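Local coordinates for integron cassette protein (Vibrio cholerae, PDB 3G1J) that is of unknown function but is encoded by a mobile integron gene cassette and belongs to an uncharacterised family of the SH3 clan, at residues 20-26 and 84-90. Sequence-based numbering, arbitrary orientation.
Sequences YKVVRSF and DSYFCKL
In this five-stranded antiparallel sheet, from a family assigned to the SH3 clan, the edge strand 87-89 pairs with strand 19-22. The axes of 20-22 and 87-89 run antiparallel at 148°, 4.4 Å apart. Lys-21 and Cys-88 form the hydrogen-bonded pair: Lys-21 N to Cys-88 O 2.8 Å, Cys-88 N to Lys-21 O 2.9 Å. Tyr-20/Lys-89 and Val-22/Phe-87 are non-hydrogen-bonded pairs. Beyond the paired strands, one more backbone hydrogen bond runs from Val-23 N to Tyr-86 O (2.7 Å).

Tyr-86 (chi1 m) sets its CD1 3.7 Å from Phe-26 CD1 and 3.5 Å from Arg-24 O, which lies at the ring edge. Its hydroxyl is hydrogen-bonded to Glu-78, in helix 77-80. Tyr-20 shares a sheet face with Val-22 and Phe-87; Tyr-20 CD2 is 3.5 Å from Lys-89 N, and its hydroxyl is hydrogen-bonded to Lys-15 N. Val-22 CG2 is 4.0 Å from Phe-87 CE1. Phe-26 (chi1 p) completes an aromatic cluster with Tyr-86 and Phe-87; Phe-26 CZ is 3.7 Å from Phe-87 CZ. At the exposed edge, one water bridges Arg-24 NE (3.0 Å) and Ser-85 O (2.7 Å).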
ATOM      1  N   TYR A  20      -4.330  -8.837  -3.659  1.00 24.76           N
ATOM      2  CA  TYR A  20      -5.328  -8.203  -2.792  1.00 22.86           C
ATOM      3  C   TYR A  20      -6.404  -7.469  -3.591  1.00 27.93           C
ATOM      4  O   TYR A  20      -6.112  -6.831  -4.591  1.00 27.36           O
ATOM      5  CB  TYR A  20      -4.651  -7.228  -1.806  1.00 20.46           C
ATOM      6  CG  TYR A  20      -3.708  -7.946  -0.880  1.00 20.97           C
ATOM      7  CD1 TYR A  20      -2.417  -8.266  -1.296  1.00 21.74           C
ATOM      8  CD2 TYR A  20      -4.125  -8.376   0.378  1.00 22.41           C
ATOM      9  CE1 TYR A  20      -1.557  -8.971  -0.477  1.00 20.84           C
ATOM     10  CE2 TYR A  20      -3.276  -9.071   1.207  1.00 20.98           C
ATOM     11  CZ  TYR A  20      -1.994  -9.376   0.772  1.00 23.85           C
ATOM     12  OH  TYR A  20      -1.138 -10.077   1.586  1.00 24.49           O
ATOM     13  N   LYS A  21      -7.649  -7.571  -3.128  1.00 21.05           N
ATOM     14  CA  LYS A  21      -8.740  -6.767  -3.631  1.00 22.36           C
ATOM     15  C   LYS A  21      -8.877  -5.525  -2.767  1.00 21.87           C
ATOM     16  O   LYS A  21      -8.832  -5.610  -1.533  1.00 24.73           O
ATOM     17  CB  LYS A  21     -10.039  -7.576  -3.529  1.00 24.49           C
ATOM     18  CG  LYS A  21     -11.270  -6.902  -4.132  1.00 33.40           C
ATOM     19  CD  LYS A  21     -12.539  -7.691  -3.809  1.00 33.92           C
ATOM     20  CE  LYS A  21     -13.786  -6.864  -4.092  1.00 35.96           C
ATOM     21  NZ  LYS A  21     -15.054  -7.618  -3.864  1.00 33.40           N
ATOM     22  N   VAL A  22      -9.059  -4.369  -3.391  1.00 19.65           N
ATOM     23  CA  VAL A  22      -9.376  -3.176  -2.618  1.00 24.31           C
ATOM     24  C   VAL A  22     -10.823  -3.284  -2.139  1.00 22.94           C
ATOM     25  O   VAL A  22     -11.730  -3.417  -2.958  1.00 25.71           O
ATOM     26  CB  VAL A  22      -9.170  -1.910  -3.456  1.00 20.01           C
ATOM     27  CG1 VAL A  22      -9.661  -0.676  -2.708  1.00 24.81           C
ATOM     28  CG2 VAL A  22      -7.668  -1.781  -3.819  1.00 19.44           C
ATOM     29  N   VAL A  23     -11.037  -3.274  -0.823  1.00 21.37           N
ATOM     30  CA  VAL A  23     -12.403  -3.401  -0.300  1.00 20.57           C
ATOM     31  C   VAL A  23     -13.009  -2.112   0.256  1.00 21.68           C
ATOM     32  O   VAL A  23     -14.177  -2.087   0.646  1.00 22.36           O
ATOM     33  CB  VAL A  23     -12.558  -4.550   0.721  1.00 21.66           C
ATOM     34  CG1 VAL A  23     -12.415  -5.897   0.036  1.00 22.70           C
ATOM     35  CG2 VAL A  23     -11.575  -4.406   1.864  1.00 22.38           C
ATOM     36  N   ARG A  24     -12.217  -1.046   0.292  1.00 18.16           N
ATOM     37  CA  ARG A  24     -12.773   0.284   0.493  1.00 22.67           C
ATOM     38  C   ARG A  24     -11.968   1.250  -0.348  1.00 18.76           C
ATOM     39  O   ARG A  24     -10.736   1.273  -0.255  1.00 19.12           O
ATOM     40  CB  ARG A  24     -12.743   0.737   1.955  1.00 22.32           C
ATOM     41  CG  ARG A  24     -13.540   2.037   2.165  1.00 22.85           C
ATOM     42  CD  ARG A  24     -13.354   2.701   3.533  1.00 23.72           C
ATOM     43  NE  ARG A  24     -13.541   1.767   4.631  1.00 27.83           N
ATOM     44  CZ  ARG A  24     -13.774   2.132   5.886  1.00 22.74           C
ATOM     45  NH1 ARG A  24     -13.902   3.420   6.196  1.00 21.54           N
ATOM     46  NH2 ARG A  24     -13.902   1.200   6.823  1.00 24.60           N
ATOM     47  N   SER A  25     -12.646   2.030  -1.182  1.00 24.10           N
ATOM     48  CA  SER A  25     -11.926   3.003  -2.006  1.00 22.66           C
ATOM     49  C   SER A  25     -11.190   3.948  -1.065  1.00 27.37           C
ATOM     50  O   SER A  25     -11.689   4.274   0.012  1.00 22.42           O
ATOM     51  CB  SER A  25     -12.871   3.788  -2.926  1.00 24.38           C
ATOM     52  OG  SER A  25     -13.597   2.934  -3.800  1.00 22.29           O
ATOM     53  N   PHE A  26     -10.001   4.383  -1.458  1.00 26.03           N
ATOM     54  CA  PHE A  26      -9.260   5.332  -0.644  1.00 22.03           C
ATOM     55  C   PHE A  26      -8.320   6.161  -1.508  1.00 23.84           C
ATOM     56  O   PHE A  26      -7.971   5.764  -2.630  1.00 23.03           O
ATOM     57  CB  PHE A  26      -8.465   4.600   0.441  1.00 23.56           C
ATOM     58  CG  PHE A  26      -7.308   3.787  -0.094  1.00 20.16           C
ATOM     59  CD1 PHE A  26      -7.474   2.455  -0.432  1.00 17.85           C
ATOM     60  CD2 PHE A  26      -6.056   4.362  -0.258  1.00 23.92           C
ATOM     61  CE1 PHE A  26      -6.410   1.705  -0.920  1.00 22.97           C
ATOM     62  CE2 PHE A  26      -4.991   3.619  -0.753  1.00 24.20           C
ATOM     63  CZ  PHE A  26      -5.173   2.286  -1.082  1.00 26.28           C
ATOM     64  N   ASP A  84      -6.694  -3.971   6.795  1.00 23.00           N
ATOM     65  CA  ASP A  84      -7.750  -4.925   6.483  1.00 23.96           C
ATOM     66  C   ASP A  84      -9.112  -4.276   6.202  1.00 21.99           C
ATOM     67  O   ASP A  84     -10.031  -4.949   5.752  1.00 23.93           O
ATOM     68  CB  ASP A  84      -7.866  -6.025   7.552  1.00 26.31           C
ATOM     69  CG  ASP A  84      -7.885  -5.485   8.967  1.00 41.08           C
ATOM     70  OD1 ASP A  84      -7.715  -4.262   9.177  1.00 46.98           O
ATOM     71  OD2 ASP A  84      -8.066  -6.309   9.884  1.00 42.73           O
ATOM     72  N   SER A  85      -9.230  -2.975   6.439  1.00 23.73           N
ATOM     73  CA  SER A  85     -10.422  -2.236   6.033  1.00 22.55           C
ATOM     74  C   SER A  85     -10.340  -1.898   4.547  1.00 22.77           C
ATOM     75  O   SER A  85     -11.347  -1.565   3.931  1.00 22.47           O
ATOM     76  CB  SER A  85     -10.559  -0.929   6.825  1.00 24.68           C
ATOM     77  OG  SER A  85     -10.880  -1.131   8.200  1.00 23.16           O
ATOM     78  N   TYR A  86      -9.131  -1.979   3.987  1.00 23.45           N
ATOM     79  CA  TYR A  86      -8.842  -1.475   2.644  1.00 23.51           C
ATOM     80  C   TYR A  86      -8.425  -2.564   1.667  1.00 18.95           C
ATOM     81  O   TYR A  86      -8.742  -2.498   0.478  1.00 21.37           O
ATOM     82  CB  TYR A  86      -7.781  -0.352   2.718  1.00 18.84           C
ATOM     83  CG  TYR A  86      -8.339   0.811   3.473  1.00 17.17           C
ATOM     84  CD1 TYR A  86      -9.140   1.740   2.830  1.00 18.02           C
ATOM     85  CD2 TYR A  86      -8.147   0.943   4.851  1.00 22.13           C
ATOM     86  CE1 TYR A  86      -9.721   2.781   3.512  1.00 19.12           C
ATOM     87  CE2 TYR A  86      -8.712   1.999   5.554  1.00 23.09           C
ATOM     88  CZ  TYR A  86      -9.514   2.912   4.876  1.00 22.37           C
ATOM     89  OH  TYR A  86     -10.090   3.976   5.528  1.00 24.52           O
ATOM     90  N   PHE A  87      -7.736  -3.575   2.183  1.00 21.52           N
ATOM     91  CA  PHE A  87      -7.242  -4.665   1.369  1.00 23.66           C
ATOM     92  C   PHE A  87      -7.711  -6.000   1.909  1.00 26.17           C
ATOM     93  O   PHE A  87      -7.625  -6.264   3.114  1.00 28.93           O
ATOM     94  CB  PHE A  87      -5.712  -4.644   1.340  1.00 24.08           C
ATOM     95  CG  PHE A  87      -5.138  -3.424   0.681  1.00 25.48           C
ATOM     96  CD1 PHE A  87      -5.084  -3.339  -0.699  1.00 23.50           C
ATOM     97  CD2 PHE A  87      -4.657  -2.365   1.441  1.00 28.09           C
ATOM     98  CE1 PHE A  87      -4.552  -2.218  -1.318  1.00 25.52           C
ATOM     99  CE2 PHE A  87      -4.121  -1.232   0.826  1.00 24.59           C
ATOM    100  CZ  PHE A  87      -4.070  -1.169  -0.557  1.00 23.71           C
ATOM    101  N   CYS A  88      -8.197  -6.842   1.006  1.00 24.17           N
ATOM    102  CA  CYS A  88      -8.531  -8.214   1.350  1.00 27.16           C
ATOM    103  C   CYS A  88      -7.758  -9.186   0.457  1.00 22.86           C
ATOM    104  O   CYS A  88      -7.745  -9.058  -0.778  1.00 25.34           O
ATOM    105  CB  CYS A  88     -10.040  -8.442   1.242  1.00 27.44           C
ATOM    106  SG  CYS A  88     -10.559 -10.125   1.672  1.00 34.18           S
ATOM    107  N   LYS A  89      -7.099 -10.154   1.085  1.00 27.92           N
ATOM    108  CA  LYS A  89      -6.343 -11.151   0.335  1.00 28.21           C
ATOM    109  C   LYS A  89      -7.220 -11.914  -0.669  1.00 31.02           C
ATOM    110  O   LYS A  89      -8.399 -12.175  -0.409  1.00 30.30           O
ATOM    111  CB  LYS A  89      -5.635 -12.114   1.291  1.00 38.07           C
ATOM    112  CG  LYS A  89      -4.426 -12.809   0.683  1.00 50.66           C
ATOM    113  CD  LYS A  89      -3.755 -13.739   1.684  1.00 60.79           C
ATOM    114  CE  LYS A  89      -4.475 -15.078   1.767  1.00 67.72           C
ATOM    115  NZ  LYS A  89      -4.323 -15.873   0.512  1.00 70.23           N
ATOM    116  N   LEU A  90      -6.631 -12.262  -1.809  1.00 36.31           N
ATOM    117  CA  LEU A  90      -7.327 -12.934  -2.912  1.00 40.54           C
ATOM    118  C   LEU A  90      -8.015 -11.943  -3.843  1.00 47.29           C
ATOM    119  O   LEU A  90      -7.744 -11.925  -5.044  1.00 44.81           O
ATOM    120  CB  LEU A  90      -8.326 -13.980  -2.407  1.00 52.91           C
ATOM    121  CG  LEU A  90      -7.829 -15.425  -2.314  1.00 57.83           C
ATOM    122  CD1 LEU A  90      -6.386 -15.472  -1.839  1.00 59.52           C
ATOM    123  CD2 LEU A  90      -8.738 -16.256  -1.413  1.00 62.97           C
TER
HETATM  124  O   HOH W   1     -13.852  -1.209   4.785  1.00 24.14           O